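Local coordinates for Lmo2812 protein (Listeria monocytogenes EGD-e, PDB 5ZQA) that probably trims peptidoglycan stem peptides as a serine-type D-Ala-D-Ala carboxypeptidase and is a penicillin-binding protein of the peptidase S11 family, at residues I238-A241 against K246-I249; T68-L73 against N144-K149; A39-E44 against D177-S182. All coordinates share one frame; numbering follows the deposited sequence.

Contact 1 (I238-A241 against K246-I249); sequences IGTA and KRVI
Thr-240 and Arg-247 meet through two torsions: chi1 of Thr-240 (-172°) swings OG1 to the side away from the backbone N, and a bend at chi3 of Arg-247 (-66°) turns the guanidinium back toward that hydroxyl. Arg-247 NH1 donates to Thr-240 OG1 at 2.9 Å, the oxygen lying in the guanidinium plane at its edge. OG1 in turn donates to Val-248 O, 2.9 Å away, so one hydroxyl relays between an arginine and a backbone carbonyl. Val-248 O also accepts from Ala-241 N at 3.2 Å, and the two donors arrive from opposite faces of the carbonyl plane. The return bond, Val-248 N to Ala-241 O at 2.9 Å, completes the hydrogen-bonded pair Ala-241/Val-248. Thr-240 and Ile-249 form the adjoining non-hydrogen-bonded pair, their CA atoms 4.4 Å apart and their side chains on the same face. Farther along, Ile-238 CG2 touches Ile-249 CG2 at 3.9 Å. Arg-247 NH1 has a second partner in Asp-223, a salt bridge to strand 222-230 beyond Thr-240. With strand directions 173° apart and a short connection, this is an antiparallel beta hairpin in the central sheet of the fold shared by penicillin-binding proteins and serine beta-lactamases.

Contact 2 (T68-L73 against N144-K149); sequences TAFLVL and NNQAKK
Phe-70 is the first residue of 68-73 to touch Gln-146, the one residue of 144-149 that faces it across the contact. Its CG stands anti to the backbone N (chi1 -174°), which extends the ring from the helix toward the glutamine. CE2 does most of the touching: it lies 3.4 Å from Gln-146 CD and 3.5 Å from Gln-146 OE1. CD2 meets the aliphatic part, 3.8 Å from Gln-146 CG. The ring and amide planes are 52° apart, so the two flat groups do not stack; the amide approaches obliquely, with NE2 near the ring plane at its edge.

Leu-71 follows and uses one branch, CD2, which comes within 3.8 Å of Gln-146 NE2 and 4.1 Å of both Gln-146 CG and Gln-146 CB. The leucine and glutamine side chains run past each other in opposite directions. Gln-146 can meet both residues because its chain bends at chi2 (62°), which lays the amide alongside both Phe-70 CE2 and Leu-71 CD2. No hydrogen bond crosses between the segments, and the 130 Å² they bury comes from van der Waals contact.

Segments 68-73 and 144-149 thus meet through side chains alone, with the CA atoms of Leu-71 and Gln-146 8.1 Å apart. Leu-150 also touches Phe-70, while Phe-139 packs on Leu-71. Phe-70 also packs on Lys-184, Leu-185 and Thr-188 of helix 175-188 and sits edge-to-face with the magnesium ligand His-189, so its ring lies where helices 65-77, 139-150 and 175-188 converge.

Contact 3 (A39-E44 against D177-S182); sequences AVYSVE and DLFLLS
Tyr-41 sets its CB over the centre of the Phe-179 ring, 3.5 Å from the centroid and 13° off the ring normal, a CH-pi contact. The next atom, Tyr-41 CG, lies 3.7 Å from Phe-179 CG. From there CD1 and CE1 run over the root of the phenylalanine, Tyr-41 CD1 standing 3.6 Å and Tyr-41 CE1 3.7 Å from Phe-179 CB, while Tyr-41 CD2 lies 4.0 Å from Phe-179 CD2. The rings form an offset stack, with centroids 4.5 Å apart and planes at 16°. At the tip the hydroxyl leaves Phe-179 and hydrogen-bonds with Glu-51 and Thr-175. A chi1 of 165° turns the phenylalanine ring away from the backbone N and directs it from the helix to the strand. Its far end passes Ser-42 O, 3.8 Å from Phe-179 CZ, and Val-43 CG2 closes in near the ring plane, 4.3 Å from Phe-179 CE1. No hydrogen bond links the two segments. Helix 175-188 therefore lies against the sheet: Phe-179 also touches Ile-249 of strand 246-255, Leu-178 and Ser-182 pack on Ile-238 of strand 236-243, and strand 37-42 runs between strands 48-52 and 246-255.

Overall arrangement
Contacts 1 and 3 share the sheet, their centres 8 Å apart: strands 37-42 and 246-255 are neighbours, joined where Ile-249 O meets Tyr-41 N at 2.9 Å and, past the strand end, where Glu-44 OE2 meets Arg-247 N, also at 2.9 Å. They differ in chemistry. Contact 1 is buried and held by backbone and side-chain hydrogen bonds between neighbouring strands; contact 3, partly buried, places a helix on that sheet by aromatic stacking. Contact 2 is also buried but joins two helices by van der Waals packing, about 20 Å from contact 1 between centres. Helix 175-188, part of contact 3, also packs on residues of the other two.

Contact 1 (I238-A241 against K246-I249)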
loop_
_atom_site.group_PDB
_atom_site.type_symbol
_atom_site.label_atom_id
_atom_site.label_comp_id
_atom_site.label_asym_id
_atom_site.label_seq_id
_atom_site.Cartn_x
_atom_site.Cartn_y
_atom_site.Cartn_z
ATOM N N ILE A 238 5.165 3.690 1.678
ATOM C CA ILE A 238 4.433 4.908 1.355
ATOM C C ILE A 238 3.898 5.461 2.666
ATOM O O ILE A 238 3.137 4.792 3.363
ATOM C CB ILE A 238 3.285 4.661 0.360
ATOM C CG1 ILE A 238 3.859 4.218 -0.984
ATOM C CG2 ILE A 238 2.464 5.947 0.149
ATOM C CD1 ILE A 238 2.813 3.804 -2.017
ATOM N N GLY A 239 4.349 6.662 3.018
ATOM C CA GLY A 239 3.895 7.325 4.225
ATOM C C GLY A 239 2.954 8.472 3.913
ATOM O O GLY A 239 3.013 9.043 2.835
ATOM N N THR A 240 2.088 8.812 4.861
ATOM C CA THR A 240 1.303 10.029 4.730
ATOM C C THR A 240 1.056 10.614 6.115
ATOM O O THR A 240 0.924 9.881 7.108
ATOM C CB THR A 240 -0.019 9.792 3.962
ATOM O OG1 THR A 240 -0.650 11.058 3.711
ATOM C CG2 THR A 240 -0.972 8.873 4.717
ATOM N N ALA A 241 1.053 11.940 6.167
ATOM C CA ALA A 241 0.862 12.688 7.407
ATOM C C ALA A 241 0.176 13.996 7.081
ATOM O O ALA A 241 0.392 14.552 6.007
ATOM C CB ALA A 241 2.198 12.957 8.085
ATOM N N LYS A 246 -2.389 20.609 5.962
ATOM C CA LYS A 246 -1.555 20.254 4.826
ATOM C C LYS A 246 -1.170 18.787 4.925
ATOM O O LYS A 246 -0.592 18.373 5.921
ATOM C CB LYS A 246 -0.295 21.129 4.773
ATOM C CG LYS A 246 0.811 20.582 3.865
ATOM C CD LYS A 246 2.059 21.445 3.927
ATOM C CE LYS A 246 3.204 20.808 3.155
ATOM N NZ LYS A 246 4.436 21.641 3.213
ATOM N N ARG A 247 -1.492 18.013 3.893
ATOM C CA ARG A 247 -1.117 16.606 3.871
ATOM C C ARG A 247 0.022 16.367 2.893
ATOM O O ARG A 247 0.058 16.954 1.806
ATOM C CB ARG A 247 -2.324 15.729 3.507
ATOM C CG ARG A 247 -1.965 14.237 3.398
ATOM C CD ARG A 247 -3.194 13.321 3.251
ATOM N NE ARG A 247 -4.024 13.334 4.457
ATOM C CZ ARG A 247 -3.775 12.617 5.552
ATOM N NH1 ARG A 247 -2.719 11.819 5.606
ATOM N NH2 ARG A 247 -4.588 12.706 6.607
ATOM N N VAL A 248 0.965 15.515 3.291
ATOM C CA VAL A 248 2.033 15.126 2.379
ATOM C C VAL A 248 2.024 13.614 2.243
ATOM O O VAL A 248 1.492 12.901 3.106
ATOM C CB VAL A 248 3.425 15.611 2.842
ATOM C CG1 VAL A 248 3.436 17.145 2.980
ATOM C CG2 VAL A 248 3.835 14.941 4.145
ATOM N N ILE A 249 2.559 13.139 1.124
ATOM C CA ILE A 249 2.724 11.716 0.888
ATOM C C ILE A 249 4.180 11.465 0.534
ATOM O O ILE A 249 4.732 12.112 -0.361
ATOM C CB ILE A 249 1.806 11.217 -0.227
ATOM C CG1 ILE A 249 0.345 11.335 0.217
ATOM C CG2 ILE A 249 2.133 9.759 -0.572
ATOM C CD1 ILE A 249 -0.649 10.983 -0.880
#

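Contact 2 (T68-L73 against N144-K149)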
loop_
_atom_site.group_PDB
_atom_site.type_symbol
_atom_site.label_atom_id
_atom_site.label_comp_id
_atom_site.label_asym_id
_atom_site.label_seq_id
_atom_site.Cartn_x
_atom_site.Cartn_y
_atom_site.Cartn_z
ATOM N N THR A 68 -5.711 -2.702 -4.734
ATOM C CA THR A 68 -6.740 -3.650 -4.330
ATOM C C THR A 68 -7.675 -3.018 -3.291
ATOM O O THR A 68 -8.889 -3.166 -3.402
ATOM C CB THR A 68 -6.109 -4.947 -3.802
ATOM O OG1 THR A 68 -5.236 -5.454 -4.823
ATOM C CG2 THR A 68 -7.170 -6.020 -3.466
ATOM N N ALA A 69 -7.114 -2.300 -2.313
ATOM C CA ALA A 69 -7.930 -1.589 -1.320
ATOM C C ALA A 69 -8.878 -0.605 -2.000
ATOM O O ALA A 69 -10.067 -0.548 -1.659
ATOM C CB ALA A 69 -7.038 -0.862 -0.302
ATOM N N PHE A 70 -8.360 0.168 -2.953
ATOM C CA PHE A 70 -9.184 1.136 -3.679
ATOM C C PHE A 70 -10.384 0.455 -4.320
ATOM O O PHE A 70 -11.517 0.924 -4.193
ATOM C CB PHE A 70 -8.358 1.872 -4.750
ATOM C CG PHE A 70 -9.111 2.979 -5.432
ATOM C CD1 PHE A 70 -9.173 4.238 -4.867
ATOM C CD2 PHE A 70 -9.793 2.750 -6.618
ATOM C CE1 PHE A 70 -9.876 5.263 -5.488
ATOM C CE2 PHE A 70 -10.493 3.765 -7.235
ATOM C CZ PHE A 70 -10.532 5.022 -6.665
ATOM N N LEU A 71 -10.137 -0.672 -4.975
ATOM C CA LEU A 71 -11.201 -1.379 -5.668
ATOM C C LEU A 71 -12.211 -2.047 -4.715
ATOM O O LEU A 71 -13.407 -2.108 -5.024
ATOM C CB LEU A 71 -10.593 -2.401 -6.635
ATOM C CG LEU A 71 -9.953 -1.697 -7.838
ATOM C CD1 LEU A 71 -9.160 -2.681 -8.692
ATOM C CD2 LEU A 71 -10.999 -0.983 -8.695
ATOM N N VAL A 72 -11.748 -2.520 -3.561
ATOM C CA VAL A 72 -12.646 -3.020 -2.526
ATOM C C VAL A 72 -13.559 -1.913 -2.026
ATOM O O VAL A 72 -14.780 -2.089 -1.942
ATOM C CB VAL A 72 -11.851 -3.616 -1.352
ATOM C CG1 VAL A 72 -12.744 -3.850 -0.148
ATOM C CG2 VAL A 72 -11.172 -4.916 -1.801
ATOM N N LEU A 73 -12.970 -0.758 -1.740
ATOM C CA LEU A 73 -13.727 0.370 -1.200
ATOM C C LEU A 73 -14.723 0.919 -2.235
ATOM O O LEU A 73 -15.861 1.273 -1.881
ATOM C CB LEU A 73 -12.767 1.456 -0.724
ATOM C CG LEU A 73 -11.953 1.014 0.495
ATOM C CD1 LEU A 73 -10.806 1.972 0.759
ATOM C CD2 LEU A 73 -12.837 0.893 1.725
ATOM N N ASN A 144 -5.303 -2.561 -13.545
ATOM C CA ASN A 144 -4.666 -1.710 -14.547
ATOM C C ASN A 144 -5.674 -0.775 -15.226
ATOM O O ASN A 144 -5.340 0.367 -15.570
ATOM C CB ASN A 144 -3.939 -2.590 -15.553
ATOM C CG ASN A 144 -2.713 -3.220 -14.952
ATOM O OD1 ASN A 144 -1.923 -2.534 -14.320
ATOM N ND2 ASN A 144 -2.564 -4.532 -15.110
ATOM N N ASN A 145 -6.913 -1.238 -15.379
ATOM C CA ASN A 145 -7.964 -0.357 -15.877
ATOM C C ASN A 145 -8.179 0.826 -14.951
ATOM O O ASN A 145 -8.341 1.956 -15.406
ATOM C CB ASN A 145 -9.274 -1.123 -16.051
ATOM C CG ASN A 145 -9.307 -1.927 -17.327
ATOM O OD1 ASN A 145 -8.449 -1.769 -18.198
ATOM N ND2 ASN A 145 -10.313 -2.781 -17.460
ATOM N N GLN A 146 -8.170 0.573 -13.649
ATOM C CA GLN A 146 -8.365 1.643 -12.680
ATOM C C GLN A 146 -7.167 2.584 -12.669
ATOM O O GLN A 146 -7.340 3.790 -12.517
ATOM C CB GLN A 146 -8.609 1.078 -11.274
ATOM C CG GLN A 146 -8.910 2.159 -10.236
ATOM C CD GLN A 146 -10.180 2.946 -10.548
ATOM O OE1 GLN A 146 -10.149 4.171 -10.675
ATOM N NE2 GLN A 146 -11.302 2.248 -10.656
ATOM N N ALA A 147 -5.968 2.031 -12.848
ATOM C CA ALA A 147 -4.759 2.840 -12.917
ATOM C C ALA A 147 -4.902 3.858 -14.040
ATOM O O ALA A 147 -4.646 5.048 -13.851
ATOM C CB ALA A 147 -3.519 1.961 -13.129
ATOM N N LYS A 148 -5.335 3.386 -15.206
ATOM C CA LYS A 148 -5.537 4.273 -16.351
ATOM C C LYS A 148 -6.627 5.305 -16.062
ATOM O O LYS A 148 -6.464 6.503 -16.326
ATOM C CB LYS A 148 -5.901 3.460 -17.595
ATOM C CG LYS A 148 -6.253 4.310 -18.795
ATOM C CD LYS A 148 -6.681 3.449 -19.964
ATOM C CE LYS A 148 -7.989 2.732 -19.679
ATOM N NZ LYS A 148 -8.361 1.847 -20.824
ATOM N N LYS A 149 -7.737 4.832 -15.504
ATOM C CA LYS A 149 -8.898 5.679 -15.250
ATOM C C LYS A 149 -8.541 6.802 -14.291
ATOM O O LYS A 149 -9.045 7.920 -14.416
ATOM C CB LYS A 149 -10.054 4.841 -14.693
ATOM C CG LYS A 149 -11.349 5.600 -14.493
ATOM C CD LYS A 149 -12.415 4.695 -13.891
ATOM C CE LYS A 149 -13.692 5.462 -13.573
ATOM N NZ LYS A 149 -14.674 4.616 -12.833
#

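Contact 3 (A39-E44 against D177-S182)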
loop_
_atom_site.group_PDB
_atom_site.type_symbol
_atom_site.label_atom_id
_atom_site.label_comp_id
_atom_site.label_asym_id
_atom_site.label_seq_id
_atom_site.Cartn_x
_atom_site.Cartn_y
_atom_site.Cartn_z
ATOM N N ALA A 39 10.661 10.136 -2.802
ATOM C CA ALA A 39 10.054 11.432 -3.052
ATOM C C ALA A 39 9.098 11.796 -1.934
ATOM O O ALA A 39 8.642 10.931 -1.178
ATOM C CB ALA A 39 9.321 11.438 -4.410
ATOM N N VAL A 40 8.801 13.082 -1.816
ATOM C CA VAL A 40 7.705 13.504 -0.958
ATOM C C VAL A 40 6.986 14.634 -1.679
ATOM O O VAL A 40 7.624 15.479 -2.329
ATOM C CB VAL A 40 8.194 13.898 0.479
ATOM C CG1 VAL A 40 9.249 15.037 0.454
ATOM C CG2 VAL A 40 7.004 14.227 1.389
ATOM N N TYR A 41 5.657 14.590 -1.614
ATOM C CA TYR A 41 4.792 15.496 -2.366
ATOM C C TYR A 41 3.748 16.153 -1.477
ATOM O O TYR A 41 3.250 15.550 -0.531
ATOM C CB TYR A 41 4.054 14.752 -3.491
ATOM C CG TYR A 41 4.929 14.018 -4.486
ATOM C CD1 TYR A 41 5.320 12.710 -4.251
ATOM C CD2 TYR A 41 5.351 14.626 -5.667
ATOM C CE1 TYR A 41 6.103 12.022 -5.141
ATOM C CE2 TYR A 41 6.153 13.947 -6.568
ATOM C CZ TYR A 41 6.526 12.640 -6.303
ATOM O OH TYR A 41 7.326 11.960 -7.197
ATOM N N SER A 42 3.384 17.382 -1.820
ATOM C CA SER A 42 2.230 18.038 -1.222
ATOM C C SER A 42 0.933 17.614 -1.916
ATOM O O SER A 42 0.793 17.752 -3.132
ATOM C CB SER A 42 2.386 19.557 -1.301
ATOM O OG SER A 42 1.208 20.181 -0.831
ATOM N N VAL A 43 -0.011 17.095 -1.147
ATOM C CA VAL A 43 -1.287 16.650 -1.694
ATOM C C VAL A 43 -2.109 17.807 -2.264
ATOM O O VAL A 43 -2.782 17.654 -3.286
ATOM C CB VAL A 43 -2.106 15.912 -0.612
ATOM C CG1 VAL A 43 -3.564 15.768 -1.019
ATOM C CG2 VAL A 43 -1.481 14.550 -0.324
ATOM N N GLU A 44 -2.039 18.967 -1.620
ATOM C CA GLU A 44 -2.946 20.059 -1.967
ATOM C C GLU A 44 -2.750 20.566 -3.403
ATOM O O GLU A 44 -3.725 20.801 -4.128
ATOM C CB GLU A 44 -2.782 21.204 -0.967
ATOM C CG GLU A 44 -3.381 20.908 0.421
ATOM C CD GLU A 44 -2.659 19.793 1.178
ATOM O OE1 GLU A 44 -1.409 19.697 1.080
ATOM O OE2 GLU A 44 -3.352 19.003 1.865
ATOM N N ASP A 177 3.816 7.903 -9.955
ATOM C CA ASP A 177 2.550 7.183 -10.076
ATOM C C ASP A 177 2.025 6.716 -8.712
ATOM O O ASP A 177 0.813 6.729 -8.468
ATOM C CB ASP A 177 2.714 5.989 -11.008
ATOM C CG ASP A 177 2.556 6.352 -12.471
ATOM O OD1 ASP A 177 1.999 7.424 -12.798
ATOM O OD2 ASP A 177 2.972 5.528 -13.304
ATOM N N LEU A 178 2.933 6.313 -7.822
ATOM C CA LEU A 178 2.519 5.884 -6.491
ATOM C C LEU A 178 1.933 7.054 -5.685
ATOM O O LEU A 178 0.982 6.864 -4.921
ATOM C CB LEU A 178 3.695 5.228 -5.755
ATOM C CG LEU A 178 4.106 3.870 -6.323
ATOM C CD1 LEU A 178 5.416 3.447 -5.705
ATOM C CD2 LEU A 178 3.021 2.815 -6.092
ATOM N N PHE A 179 2.476 8.257 -5.864
ATOM C CA PHE A 179 1.873 9.437 -5.258
ATOM C C PHE A 179 0.435 9.630 -5.739
ATOM O O PHE A 179 -0.455 9.895 -4.940
ATOM C CB PHE A 179 2.699 10.693 -5.568
ATOM C CG PHE A 179 1.966 11.978 -5.286
ATOM C CD1 PHE A 179 1.488 12.254 -4.009
ATOM C CD2 PHE A 179 1.749 12.897 -6.290
ATOM C CE1 PHE A 179 0.803 13.419 -3.737
ATOM C CE2 PHE A 179 1.062 14.085 -6.026
ATOM C CZ PHE A 179 0.592 14.342 -4.746
ATOM N N LEU A 180 0.219 9.491 -7.045
ATOM C CA LEU A 180 -1.109 9.673 -7.619
ATOM C C LEU A 180 -2.083 8.633 -7.079
ATOM O O LEU A 180 -3.205 8.972 -6.698
ATOM C CB LEU A 180 -1.044 9.593 -9.146
ATOM C CG LEU A 180 -2.371 9.830 -9.871
ATOM C CD1 LEU A 180 -3.078 11.088 -9.366
ATOM C CD2 LEU A 180 -2.117 9.935 -11.352
ATOM N N LEU A 181 -1.664 7.372 -7.052
ATOM C CA LEU A 181 -2.533 6.322 -6.530
ATOM C C LEU A 181 -2.892 6.576 -5.072
ATOM O O LEU A 181 -4.054 6.475 -4.678
ATOM C CB LEU A 181 -1.864 4.962 -6.673
ATOM C CG LEU A 181 -2.570 3.797 -5.993
ATOM C CD1 LEU A 181 -4.000 3.643 -6.489
ATOM C CD2 LEU A 181 -1.759 2.521 -6.182
ATOM N N SER A 182 -1.887 6.915 -4.277
ATOM C CA SER A 182 -2.096 7.124 -2.850
ATOM C C SER A 182 -2.986 8.339 -2.599
ATOM O O SER A 182 -3.862 8.301 -1.741
ATOM C CB SER A 182 -0.748 7.290 -2.138
ATOM O OG SER A 182 0.040 6.116 -2.295
#